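Local coordinates for periplasmic binding protein component of an ABC type zinc uptake transporter (Synechocystis sp., PDB 2OV3) that probably captures zinc in the periplasm and hands it to an ABC-type zinc uptake transporter, at residues A[53-58]-A[75-80]; A[151-156]-A[251-256]. All blocks are in the same frame, centred on the assembly; numbering follows the deposited sequence.

Interaction 1: residues A[53-58]-A[75-80]; sequences EAYVLI and ANMKLI
M77, the loop residue just ahead of strand 78-81, reaches across to strand 54-57. Its CG stands anti to the backbone N (chi1 -177°), which lays M77 CG 3.7 Å from A54 C. M77 SD comes to 3.8 Å from CB of Y55, and a bend at chi3 (82°) brings M77 CE to 3.6 Å from that CB. CE touches CG and CD1 of the Y55 ring obliquely, while SD, 5.4 Å from the ring centroid, makes a Met-aromatic contact. An alanine here would probably loosen the packing on A54 and beside Y55, since CG, the sulfur and the methyl would be gone. Strands 54-57 and 78-81 pair in parallel and, with helix 67-73, form a beta-alpha-beta unit; L70 of that helix touches both M77 and Y55. The backbone of Y55 bonds twice, its N to K78 O at 2.7 Å and its O to I80 N, which sits nearly along the C=O axis. L57 N reaches I80 O less straight, at 131°, from above the carbonyl plane. On the face carrying A54, V56 and I80, CD1 of I80 touches A54 CB and V56 CG2, with I116 against I80 and V56.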
loop_
_atom_site.group_PDB
_atom_site.type_symbol
_atom_site.label_atom_id
_atom_site.label_comp_id
_atom_site.label_asym_id
_atom_site.label_seq_id
_atom_site.Cartn_x
_atom_site.Cartn_y
_atom_site.Cartn_z
ATOM N N GLU A 53 -5.409 12.490 18.824
ATOM C CA GLU A 53 -6.539 13.363 18.562
ATOM C C GLU A 53 -7.391 12.773 17.451
ATOM O O GLU A 53 -8.578 13.071 17.336
ATOM C CB GLU A 53 -6.054 14.751 18.173
ATOM C CG GLU A 53 -5.328 15.477 19.291
ATOM C CD GLU A 53 -5.200 16.957 19.007
ATOM O OE1 GLU A 53 -4.349 17.613 19.633
ATOM O OE2 GLU A 53 -5.964 17.458 18.156
ATOM N N ALA A 54 -6.770 11.938 16.626
ATOM C CA ALA A 54 -7.467 11.270 15.537
ATOM C C ALA A 54 -6.650 10.062 15.111
ATOM O O ALA A 54 -5.517 9.879 15.549
ATOM C CB ALA A 54 -7.643 12.220 14.357
ATOM N N TYR A 55 -7.234 9.250 14.242
ATOM C CA TYR A 55 -6.573 8.068 13.725
ATOM C C TYR A 55 -6.944 7.963 12.249
ATOM O O TYR A 55 -8.122 8.010 11.890
ATOM C CB TYR A 55 -7.054 6.827 14.468
ATOM C CG TYR A 55 -6.332 5.549 14.099
ATOM C CD1 TYR A 55 -5.476 4.919 15.015
ATOM C CD2 TYR A 55 -6.541 4.935 12.851
ATOM C CE1 TYR A 55 -4.857 3.707 14.705
ATOM C CE2 TYR A 55 -5.923 3.722 12.531
ATOM C CZ TYR A 55 -5.089 3.117 13.469
ATOM O OH TYR A 55 -4.511 1.903 13.183
ATOM N N VAL A 56 -5.933 7.834 11.397
ATOM C CA VAL A 56 -6.175 7.729 9.968
ATOM C C VAL A 56 -6.268 6.277 9.497
ATOM O O VAL A 56 -5.252 5.584 9.345
ATOM C CB VAL A 56 -5.068 8.417 9.132
ATOM C CG1 VAL A 56 -5.490 8.467 7.669
ATOM C CG2 VAL A 56 -4.793 9.823 9.659
ATOM N N LEU A 57 -7.496 5.826 9.264
ATOM C CA LEU A 57 -7.737 4.477 8.784
ATOM C C LEU A 57 -7.452 4.444 7.291
ATOM O O LEU A 57 -7.579 5.458 6.594
ATOM C CB LEU A 57 -9.199 4.085 8.995
ATOM C CG LEU A 57 -9.800 4.163 10.401
ATOM C CD1 LEU A 57 -11.313 4.153 10.300
ATOM C CD2 LEU A 57 -9.303 2.999 11.249
ATOM N N ILE A 58 -7.039 3.276 6.811
ATOM C CA ILE A 58 -6.791 3.064 5.391
ATOM C C ILE A 58 -8.198 2.837 4.832
ATOM O O ILE A 58 -8.523 3.249 3.719
ATOM C CB ILE A 58 -5.919 1.792 5.140
ATOM C CG1 ILE A 58 -4.431 2.146 5.215
ATOM C CG2 ILE A 58 -6.232 1.180 3.773
ATOM C CD1 ILE A 58 -3.806 1.784 6.540
ATOM N N ALA A 75 -12.753 6.704 22.462
ATOM C CA ALA A 75 -13.978 6.970 21.717
ATOM C C ALA A 75 -13.995 8.384 21.155
ATOM O O ALA A 75 -14.735 8.689 20.217
ATOM C CB ALA A 75 -15.186 6.764 22.612
ATOM N N ASN A 76 -13.175 9.250 21.732
ATOM C CA ASN A 76 -13.110 10.636 21.290
ATOM C C ASN A 76 -12.204 10.763 20.082
ATOM O O ASN A 76 -12.282 11.728 19.325
ATOM C CB ASN A 76 -12.591 11.508 22.424
ATOM C CG ASN A 76 -13.306 11.233 23.716
ATOM O OD1 ASN A 76 -14.540 11.228 23.759
ATOM N ND2 ASN A 76 -12.546 10.988 24.780
ATOM N N MET A 77 -11.348 9.770 19.908
ATOM C CA MET A 77 -10.422 9.754 18.793
ATOM C C MET A 77 -11.194 9.776 17.473
ATOM O O MET A 77 -12.019 8.903 17.226
ATOM C CB MET A 77 -9.570 8.495 18.886
ATOM C CG MET A 77 -8.502 8.367 17.836
ATOM S SD MET A 77 -7.502 6.934 18.200
ATOM C CE MET A 77 -8.520 5.639 17.495
ATOM N N LYS A 78 -10.937 10.775 16.631
ATOM C CA LYS A 78 -11.628 10.865 15.347
ATOM C C LYS A 78 -11.054 9.858 14.358
ATOM O O LYS A 78 -9.856 9.872 14.076
ATOM C CB LYS A 78 -11.503 12.271 14.753
ATOM C CG LYS A 78 -12.244 12.451 13.427
ATOM C CD LYS A 78 -13.758 12.497 13.638
ATOM C CE LYS A 78 -14.538 12.575 12.322
ATOM N NZ LYS A 78 -14.470 11.307 11.535
ATOM N N LEU A 79 -11.907 8.982 13.834
ATOM C CA LEU A 79 -11.455 7.993 12.866
ATOM C C LEU A 79 -11.579 8.589 11.473
ATOM O O LEU A 79 -12.653 9.006 11.050
ATOM C CB LEU A 79 -12.286 6.709 12.966
ATOM C CG LEU A 79 -12.289 6.024 14.336
ATOM C CD1 LEU A 79 -13.118 4.754 14.274
ATOM C CD2 LEU A 79 -10.856 5.722 14.764
ATOM N N ILE A 80 -10.464 8.641 10.764
ATOM C CA ILE A 80 -10.472 9.196 9.431
ATOM C C ILE A 80 -10.386 8.070 8.400
ATOM O O ILE A 80 -9.342 7.438 8.231
ATOM C CB ILE A 80 -9.287 10.179 9.242
ATOM C CG1 ILE A 80 -9.191 11.109 10.458
ATOM C CG2 ILE A 80 -9.485 11.007 7.994
ATOM C CD1 ILE A 80 -7.991 12.041 10.452
#

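Interaction 2: residues A[151-156]-A[251-256]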
loop_
_atom_site.group_PDB
_atom_site.type_symbol
_atom_site.label_atom_id
_atom_site.label_comp_id
_atom_site.label_asym_id
_atom_site.label_seq_id
_atom_site.Cartn_x
_atom_site.Cartn_y
_atom_site.Cartn_z
ATOM N N GLN A 151 6.046 6.622 -17.701
ATOM C CA GLN A 151 7.046 6.520 -18.753
ATOM C C GLN A 151 7.971 5.331 -18.567
ATOM O O GLN A 151 8.700 4.955 -19.481
ATOM C CB GLN A 151 7.878 7.801 -18.816
ATOM C CG GLN A 151 7.543 8.700 -19.997
ATOM C CD GLN A 151 8.304 10.009 -19.945
ATOM O OE1 GLN A 151 8.098 10.826 -19.038
ATOM N NE2 GLN A 151 9.199 10.214 -20.908
ATOM N N ILE A 152 7.946 4.733 -17.385
ATOM C CA ILE A 152 8.815 3.598 -17.120
ATOM C C ILE A 152 8.147 2.282 -17.474
ATOM O O ILE A 152 8.794 1.347 -17.953
ATOM C CB ILE A 152 9.209 3.554 -15.644
ATOM C CG1 ILE A 152 9.777 4.919 -15.239
ATOM C CG2 ILE A 152 10.226 2.436 -15.411
ATOM C CD1 ILE A 152 9.948 5.110 -13.743
ATOM N N LEU A 153 6.843 2.223 -17.250
ATOM C CA LEU A 153 6.095 1.016 -17.508
ATOM C C LEU A 153 5.355 0.970 -18.844
ATOM O O LEU A 153 5.269 -0.089 -19.459
ATOM C CB LEU A 153 5.119 0.797 -16.353
ATOM C CG LEU A 153 5.640 0.360 -14.952
ATOM C CD1 LEU A 153 7.152 0.401 -14.856
ATOM C CD2 LEU A 153 4.996 1.246 -13.900
ATOM N N GLN A 154 4.836 2.107 -19.301
ATOM C CA GLN A 154 4.081 2.180 -20.561
ATOM C C GLN A 154 4.633 1.413 -21.754
ATOM O O GLN A 154 3.896 0.701 -22.425
ATOM C CB GLN A 154 3.885 3.646 -20.971
ATOM C CG GLN A 154 3.210 3.848 -22.338
ATOM C CD GLN A 154 4.174 3.707 -23.522
ATOM O OE1 GLN A 154 5.186 4.412 -23.606
ATOM N NE2 GLN A 154 3.858 2.800 -24.439
ATOM N N PRO A 155 5.935 1.560 -22.038
ATOM C CA PRO A 155 6.543 0.871 -23.175
ATOM C C PRO A 155 6.873 -0.601 -22.979
ATOM O O PRO A 155 7.273 -1.270 -23.931
ATOM C CB PRO A 155 7.793 1.699 -23.427
ATOM C CG PRO A 155 8.230 2.016 -22.030
ATOM C CD PRO A 155 6.926 2.413 -21.352
ATOM N N LEU A 156 6.701 -1.110 -21.765
ATOM C CA LEU A 156 7.043 -2.504 -21.486
ATOM C C LEU A 156 6.231 -3.547 -22.268
ATOM O O LEU A 156 4.998 -3.546 -22.243
ATOM C CB LEU A 156 6.933 -2.786 -19.980
ATOM C CG LEU A 156 7.664 -1.846 -18.995
ATOM C CD1 LEU A 156 7.379 -2.309 -17.561
ATOM C CD2 LEU A 156 9.171 -1.855 -19.259
ATOM N N LYS A 251 12.188 -1.945 -11.197
ATOM C CA LYS A 251 12.452 -3.383 -11.145
ATOM C C LYS A 251 11.504 -4.053 -12.144
ATOM O O LYS A 251 11.931 -4.875 -12.952
ATOM C CB LYS A 251 12.219 -3.922 -9.727
ATOM C CG LYS A 251 13.151 -3.344 -8.692
ATOM C CD LYS A 251 13.215 -4.208 -7.436
ATOM C CE LYS A 251 14.324 -3.723 -6.500
ATOM N NZ LYS A 251 14.381 -4.510 -5.225
ATOM N N ILE A 252 10.221 -3.685 -12.086
ATOM C CA ILE A 252 9.239 -4.233 -13.007
ATOM C C ILE A 252 9.823 -4.058 -14.410
ATOM O O ILE A 252 10.021 -5.029 -15.132
ATOM C CB ILE A 252 7.874 -3.477 -12.959
ATOM C CG1 ILE A 252 7.190 -3.650 -11.592
ATOM C CG2 ILE A 252 6.969 -3.965 -14.095
ATOM C CD1 ILE A 252 6.991 -5.090 -11.157
ATOM N N ALA A 253 10.131 -2.817 -14.772
ATOM C CA ALA A 253 10.678 -2.503 -16.086
ATOM C C ALA A 253 11.898 -3.324 -16.474
ATOM O O ALA A 253 12.007 -3.766 -17.616
ATOM C CB ALA A 253 11.001 -1.014 -16.180
ATOM N N ASN A 254 12.820 -3.533 -15.545
ATOM C CA ASN A 254 14.001 -4.321 -15.873
ATOM C C ASN A 254 13.612 -5.747 -16.216
ATOM O O ASN A 254 14.231 -6.392 -17.058
ATOM C CB ASN A 254 14.993 -4.343 -14.708
ATOM C CG ASN A 254 15.622 -2.997 -14.465
ATOM O OD1 ASN A 254 15.769 -2.194 -15.389
ATOM N ND2 ASN A 254 16.007 -2.738 -13.225
ATOM N N ALA A 255 12.561 -6.223 -15.560
ATOM C CA ALA A 255 12.081 -7.577 -15.762
ATOM C C ALA A 255 11.118 -7.745 -16.944
ATOM O O ALA A 255 11.105 -8.799 -17.583
ATOM C CB ALA A 255 11.423 -8.070 -14.484
ATOM N N ASN A 256 10.327 -6.715 -17.235
ATOM C CA ASN A 256 9.337 -6.790 -18.312
ATOM C C ASN A 256 9.763 -6.206 -19.656
ATOM O O ASN A 256 8.934 -6.016 -20.540
ATOM C CB ASN A 256 8.036 -6.121 -17.866
ATOM C CG ASN A 256 7.310 -6.905 -16.794
ATOM O OD1 ASN A 256 6.093 -6.783 -16.656
ATOM N ND2 ASN A 256 8.040 -7.705 -16.029
#
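The CB of L156 is directed toward helix 241-256, and the side chain crosses that of I252 at about a right angle. Its CG is anti to the carbonyl carbon (chi1 -51°), and from there the two methyls fork over A253: L156 CD1 and CD2 each lie 3.6 Å from A253 CA. CD2 continues onto the A253 methyl, whereas L156 CD1 also meets CG2 of I252 at 3.9 Å and CB of N256. The A253 methyl is touched on another flank by I152, whose CG2 lies 3.6 Å from A253 CB. L153 adds a looser touch, its CD1 4.3 Å from A253 CB. Helix 128-153 is consistent with the long helix that links the two lobes in this family, and its C-terminal part packs here on helix 241-256 of the second lobe. A type I turn from L153 to L156 then leads the chain on towards strand 160-163. It is closed by L156 N bonding to L153 O at 2.9 Å, and R159 NH1 donates to both L153 O and L156 O. No hydrogen bond joins the two segments, so apolar surface does the work. Beyond them, I252 rests against F210, and L153 reaches Y175 and L177.

Overall arrangement
Interaction 1 and interaction 2 lie on opposite sides of the chain's centre, with their own centres 38 Å apart and their nearest atoms about 21 Å apart, so neither touches the other. Interaction 1 pairs strands 54-57 and 78-81 at one edge of the first parallel sheet; interaction 2 flanks the second, which has the same 2-1-3-4 strand order. Both stand away from the zinc ion, held by H37, H101 and H165. In sequence, H37 precedes interaction 1, H101 falls between the two contacts, and H165 lies between the segments of interaction 2. Neither is part of the metal site: one is strand pairing in the first lobe, the other apolar helix packing in the second, and helix 128-153 probably connects the lobes.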